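Chitin deacetylase 1 (Bombyx mori, PDB 5ZNT) hydrolyses the N-acetamido groups of N-acetyl-D-glucosamine residues in chitin, releasing acetate and leaving chitosan, as a zinc-dependent deacetylase of the carbohydrate esterase 4 family. Local coordinates at residues Lys63-Thr75 and Ala319-Val331. Numbering follows the deposited sequence.
Sequences KRKNPNGCDIKAT and AKNFEPWREKCSV
Cys-70 and Cys-329 bring two loops together in a disulfide, their CA atoms 4.6 Å apart; it ties the loop leading into strand 75-78 of the deacetylase domain's parallel sheet to the loop between helix 316-319 and strand 341-345. A type I turn, Asn-66 to Gly-69, precedes Cys-70, and one backbone bond crosses beside the bridge, Asp-71 N to Cys-329 O at 3.0 Å. Lys-73, its chain bent at chi2 (-58°) and chi4 (-53°), curls its ammonium back to this same carbonyl, reaching it from the opposite face to Asp-71 N. The three N-H groups of NZ are shared among four acceptors, Cys-329 O, Asp-71 O, one water and, weakly, Lys-328 O, so this buried ammonium pins both loops. Asn-68 OD1 accepts from Cys-70 N, an Asx turn, while ND2 bonds Trp-325 O weakly and a water held by Ala-319 O and Phe-322 O. Ser-330 OG donates to Asp-71 OD2 (3.1 Å) from above the carboxylate plane; the other oxygen, OD1, takes a salt bridge from Lys-65 NZ. Arg-326 spreads one guanidinium face over Cys-70 SG, and its NH1 bonds Lys-320 O at 3.1 Å and, weakly, Asn-68 O at 2.9 Å.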
loop_
_atom_site.group_PDB
_atom_site.type_symbol
_atom_site.label_atom_id
_atom_site.label_comp_id
_atom_site.label_asym_id
_atom_site.label_seq_id
_atom_site.Cartn_x
_atom_site.Cartn_y
_atom_site.Cartn_z
ATOM N N LYS A 63 -8.502 -5.872 19.034
ATOM C CA LYS A 63 -9.419 -5.041 19.800
ATOM C C LYS A 63 -9.793 -3.735 19.109
ATOM O O LYS A 63 -10.686 -3.035 19.596
ATOM C CB LYS A 63 -8.812 -4.693 21.165
ATOM C CG LYS A 63 -8.179 -5.869 21.888
ATOM C CD LYS A 63 -8.860 -6.143 23.218
ATOM C CE LYS A 63 -8.010 -7.062 24.084
ATOM N NZ LYS A 63 -6.767 -6.379 24.528
ATOM N N ARG A 64 -9.112 -3.358 18.029
ATOM C CA ARG A 64 -9.420 -2.131 17.297
ATOM C C ARG A 64 -10.316 -2.524 16.130
ATOM O O ARG A 64 -9.904 -3.303 15.267
ATOM C CB ARG A 64 -8.138 -1.440 16.827
ATOM C CG ARG A 64 -7.192 -1.102 17.990
ATOM C CD ARG A 64 -5.925 -0.330 17.605
ATOM N NE ARG A 64 -5.435 0.388 18.784
ATOM C CZ ARG A 64 -4.447 -0.022 19.571
ATOM N NH1 ARG A 64 -3.759 -1.138 19.278
ATOM N NH2 ARG A 64 -4.134 0.710 20.639
ATOM N N LYS A 65 -11.555 -2.028 16.131
ATOM C CA LYS A 65 -12.569 -2.471 15.182
ATOM C C LYS A 65 -13.131 -1.281 14.425
ATOM O O LYS A 65 -13.336 -0.216 15.005
ATOM C CB LYS A 65 -13.738 -3.187 15.881
ATOM C CG LYS A 65 -13.333 -4.195 16.920
ATOM C CD LYS A 65 -13.255 -5.576 16.334
ATOM C CE LYS A 65 -13.126 -6.621 17.441
ATOM N NZ LYS A 65 -12.655 -7.872 16.848
ATOM N N ASN A 66 -13.392 -1.484 13.136
ATOM C CA ASN A 66 -14.091 -0.512 12.304
ATOM C C ASN A 66 -15.570 -0.457 12.698
ATOM O O ASN A 66 -16.041 -1.299 13.457
ATOM C CB ASN A 66 -13.957 -0.902 10.839
ATOM C CG ASN A 66 -12.603 -0.542 10.270
ATOM O OD1 ASN A 66 -12.025 0.486 10.627
ATOM N ND2 ASN A 66 -12.104 -1.370 9.374
ATOM N N PRO A 67 -16.331 0.515 12.179
ATOM C CA PRO A 67 -17.760 0.605 12.556
ATOM C C PRO A 67 -18.584 -0.608 12.158
ATOM O O PRO A 67 -19.703 -0.757 12.668
ATOM C CB PRO A 67 -18.241 1.866 11.826
ATOM C CG PRO A 67 -17.003 2.705 11.666
ATOM C CD PRO A 67 -15.899 1.696 11.411
ATOM N N ASN A 68 -18.074 -1.484 11.284
ATOM C CA ASN A 68 -18.755 -2.724 10.932
ATOM C C ASN A 68 -18.460 -3.853 11.906
ATOM O O ASN A 68 -18.845 -4.994 11.640
ATOM C CB ASN A 68 -18.372 -3.162 9.507
ATOM C CG ASN A 68 -16.884 -3.430 9.357
ATOM O OD1 ASN A 68 -16.116 -3.305 10.311
ATOM N ND2 ASN A 68 -16.471 -3.810 8.156
ATOM N N GLY A 69 -17.751 -3.576 12.998
ATOM C CA GLY A 69 -17.400 -4.610 13.944
ATOM C C GLY A 69 -16.163 -5.428 13.600
ATOM O O GLY A 69 -15.778 -6.290 14.397
ATOM N N CYS A 70 -15.530 -5.197 12.450
ATOM C CA CYS A 70 -14.384 -6.004 12.035
ATOM C C CYS A 70 -13.065 -5.337 12.430
ATOM O O CYS A 70 -12.968 -4.109 12.507
ATOM C CB CYS A 70 -14.407 -6.242 10.520
ATOM S SG CYS A 70 -15.913 -7.139 9.924
ATOM N N ASP A 71 -12.035 -6.170 12.636
ATOM C CA ASP A 71 -10.701 -5.665 12.948
ATOM C C ASP A 71 -10.230 -4.698 11.865
ATOM O O ASP A 71 -10.467 -4.906 10.678
ATOM C CB ASP A 71 -9.710 -6.826 13.062
ATOM C CG ASP A 71 -10.038 -7.760 14.222
ATOM O OD1 ASP A 71 -10.519 -7.290 15.266
ATOM O OD2 ASP A 71 -9.784 -8.958 14.093
ATOM N N ILE A 72 -9.569 -3.621 12.289
ATOM C CA ILE A 72 -8.944 -2.721 11.325
ATOM C C ILE A 72 -7.919 -3.498 10.499
ATOM O O ILE A 72 -7.298 -4.453 10.977
ATOM C CB ILE A 72 -8.294 -1.514 12.021
ATOM C CG1 ILE A 72 -7.214 -1.942 13.014
ATOM C CG2 ILE A 72 -9.343 -0.699 12.750
ATOM C CD1 ILE A 72 -6.436 -0.706 13.557
ATOM N N LYS A 73 -7.773 -3.112 9.236
ATOM C CA LYS A 73 -6.904 -3.827 8.308
ATOM C C LYS A 73 -5.915 -2.858 7.679
ATOM O O LYS A 73 -6.248 -1.702 7.407
ATOM C CB LYS A 73 -7.690 -4.517 7.192
ATOM C CG LYS A 73 -8.778 -5.498 7.669
ATOM C CD LYS A 73 -8.179 -6.615 8.545
ATOM C CE LYS A 73 -9.187 -7.775 8.672
ATOM N NZ LYS A 73 -10.524 -7.270 9.138
ATOM N N ALA A 74 -4.700 -3.357 7.424
ATOM C CA ALA A 74 -3.625 -2.592 6.804
ATOM C C ALA A 74 -3.111 -3.340 5.573
ATOM O O ALA A 74 -3.499 -4.480 5.300
ATOM C CB ALA A 74 -2.484 -2.326 7.816
ATOM N N THR A 75 -2.244 -2.679 4.810
ATOM C CA THR A 75 -1.655 -3.229 3.586
ATOM C C THR A 75 -0.140 -3.244 3.746
ATOM O O THR A 75 0.438 -2.245 4.155
ATOM C CB THR A 75 -2.040 -2.382 2.359
ATOM O OG1 THR A 75 -3.474 -2.263 2.275
ATOM C CG2 THR A 75 -1.518 -3.010 1.061
ATOM N N ALA A 319 -22.278 0.940 4.497
ATOM C CA ALA A 319 -20.938 0.373 4.656
ATOM C C ALA A 319 -20.889 -0.713 5.726
ATOM O O ALA A 319 -20.060 -1.631 5.633
ATOM C CB ALA A 319 -19.941 1.490 4.986
ATOM N N LYS A 320 -21.785 -0.650 6.716
ATOM C CA LYS A 320 -21.773 -1.608 7.818
ATOM C C LYS A 320 -21.945 -3.042 7.345
ATOM O O LYS A 320 -21.452 -3.968 7.997
ATOM C CB LYS A 320 -22.878 -1.275 8.821
ATOM C CG LYS A 320 -22.534 -0.138 9.750
ATOM C CD LYS A 320 -23.694 0.205 10.690
ATOM C CE LYS A 320 -24.913 0.709 9.900
ATOM N NZ LYS A 320 -26.013 1.229 10.766
ATOM N N ASN A 321 -22.655 -3.260 6.238
ATOM C CA ASN A 321 -22.894 -4.614 5.756
ATOM C C ASN A 321 -22.265 -4.858 4.389
ATOM O O ASN A 321 -22.609 -5.836 3.719
ATOM C CB ASN A 321 -24.398 -4.917 5.725
ATOM C CG ASN A 321 -25.197 -3.826 5.048
ATOM O OD1 ASN A 321 -25.064 -3.595 3.846
ATOM N ND2 ASN A 321 -26.010 -3.122 5.824
ATOM N N PHE A 322 -21.343 -3.992 3.970
ATOM C CA PHE A 322 -20.606 -4.175 2.721
ATOM C C PHE A 322 -19.705 -5.403 2.838
ATOM O O PHE A 322 -18.765 -5.423 3.644
ATOM C CB PHE A 322 -19.804 -2.911 2.431
ATOM C CG PHE A 322 -19.221 -2.854 1.054
ATOM C CD1 PHE A 322 -19.960 -3.259 -0.050
ATOM C CD2 PHE A 322 -17.922 -2.382 0.858
ATOM C CE1 PHE A 322 -19.421 -3.185 -1.332
ATOM C CE2 PHE A 322 -17.376 -2.300 -0.414
ATOM C CZ PHE A 322 -18.121 -2.701 -1.513
ATOM N N GLU A 323 -19.996 -6.438 2.049
ATOM C CA GLU A 323 -19.322 -7.721 2.230
ATOM C C GLU A 323 -17.813 -7.678 1.994
ATOM O O GLU A 323 -17.088 -8.317 2.776
ATOM C CB GLU A 323 -19.965 -8.790 1.335
ATOM C CG GLU A 323 -21.299 -9.314 1.867
ATOM C CD GLU A 323 -21.237 -9.713 3.345
ATOM O OE1 GLU A 323 -20.289 -10.433 3.750
ATOM O OE2 GLU A 323 -22.136 -9.296 4.110
ATOM N N PRO A 324 -17.277 -6.993 0.972
ATOM C CA PRO A 324 -15.808 -6.995 0.815
ATOM C C PRO A 324 -15.085 -6.464 2.036
ATOM O O PRO A 324 -14.009 -6.968 2.378
ATOM C CB PRO A 324 -15.589 -6.114 -0.423
ATOM C CG PRO A 324 -16.869 -6.295 -1.229
ATOM C CD PRO A 324 -17.945 -6.353 -0.182
ATOM N N TRP A 325 -15.662 -5.483 2.733
ATOM C CA TRP A 325 -15.031 -4.961 3.938
ATOM C C TRP A 325 -15.174 -5.888 5.143
ATOM O O TRP A 325 -14.577 -5.612 6.195
ATOM C CB TRP A 325 -15.594 -3.580 4.264
ATOM C CG TRP A 325 -15.150 -2.503 3.308
ATOM C CD1 TRP A 325 -14.470 -2.667 2.134
ATOM C CD2 TRP A 325 -15.359 -1.095 3.454
ATOM N NE1 TRP A 325 -14.237 -1.441 1.545
ATOM C CE2 TRP A 325 -14.766 -0.462 2.339
ATOM C CE3 TRP A 325 -15.990 -0.310 4.418
ATOM C CZ2 TRP A 325 -14.782 0.915 2.169
ATOM C CZ3 TRP A 325 -16.010 1.057 4.243
ATOM C CH2 TRP A 325 -15.423 1.657 3.121
ATOM N N ARG A 326 -15.943 -6.969 5.026
ATOM C CA ARG A 326 -16.117 -7.922 6.113
ATOM C C ARG A 326 -15.356 -9.221 5.878
ATOM O O ARG A 326 -15.444 -10.124 6.713
ATOM C CB ARG A 326 -17.611 -8.231 6.320
ATOM C CG ARG A 326 -18.510 -7.001 6.441
ATOM C CD ARG A 326 -19.933 -7.379 6.854
ATOM N NE ARG A 326 -19.866 -8.191 8.058
ATOM C CZ ARG A 326 -19.982 -7.709 9.291
ATOM N NH1 ARG A 326 -20.221 -6.410 9.482
ATOM N NH2 ARG A 326 -19.870 -8.533 10.327
ATOM N N GLU A 327 -14.633 -9.356 4.763
ATOM C CA GLU A 327 -13.805 -10.547 4.559
ATOM C C GLU A 327 -12.777 -10.644 5.681
ATOM O O GLU A 327 -12.164 -9.638 6.069
ATOM C CB GLU A 327 -13.102 -10.517 3.195
ATOM C CG GLU A 327 -14.033 -10.427 1.979
ATOM C CD GLU A 327 -13.276 -10.085 0.686
ATOM O OE1 GLU A 327 -12.028 -10.181 0.684
ATOM O OE2 GLU A 327 -13.923 -9.704 -0.322
ATOM N N LYS A 328 -12.623 -11.845 6.230
ATOM C CA LYS A 328 -11.740 -12.073 7.367
ATOM C C LYS A 328 -11.986 -11.012 8.438
ATOM O O LYS A 328 -11.083 -10.301 8.884
ATOM C CB LYS A 328 -10.275 -12.117 6.921
ATOM C CG LYS A 328 -9.988 -13.284 5.987
ATOM C CD LYS A 328 -8.522 -13.382 5.630
ATOM C CE LYS A 328 -8.317 -13.276 4.135
ATOM N NZ LYS A 328 -6.930 -13.680 3.764
ATOM N N CYS A 329 -13.261 -10.937 8.840
ATOM C CA CYS A 329 -13.731 -9.887 9.732
ATOM C C CYS A 329 -12.902 -9.828 11.006
ATOM O O CYS A 329 -12.258 -8.813 11.305
ATOM C CB CYS A 329 -15.215 -10.104 10.062
ATOM S SG CYS A 329 -15.935 -8.813 11.101
ATOM N N SER A 330 -12.914 -10.906 11.778
ATOM C CA SER A 330 -12.250 -10.933 13.077
ATOM C C SER A 330 -11.667 -12.335 13.249
ATOM O O SER A 330 -12.204 -13.179 13.971
ATOM C CB SER A 330 -13.207 -10.569 14.205
ATOM O OG SER A 330 -12.486 -9.970 15.269
ATOM N N VAL A 331 -10.552 -12.577 12.559
ATOM C CA VAL A 331 -9.990 -13.915 12.484
ATOM C C VAL A 331 -9.310 -14.261 13.798
ATOM O O VAL A 331 -8.502 -13.486 14.330
ATOM C CB VAL A 331 -9.009 -14.014 11.305
ATOM C CG1 VAL A 331 -8.354 -15.395 11.260
ATOM C CG2 VAL A 331 -9.748 -13.734 10.016
HETATM O O HOH W 1 -18.480 -3.839 6.148
HETATM O O HOH W 2 -12.267 -6.933 6.947
#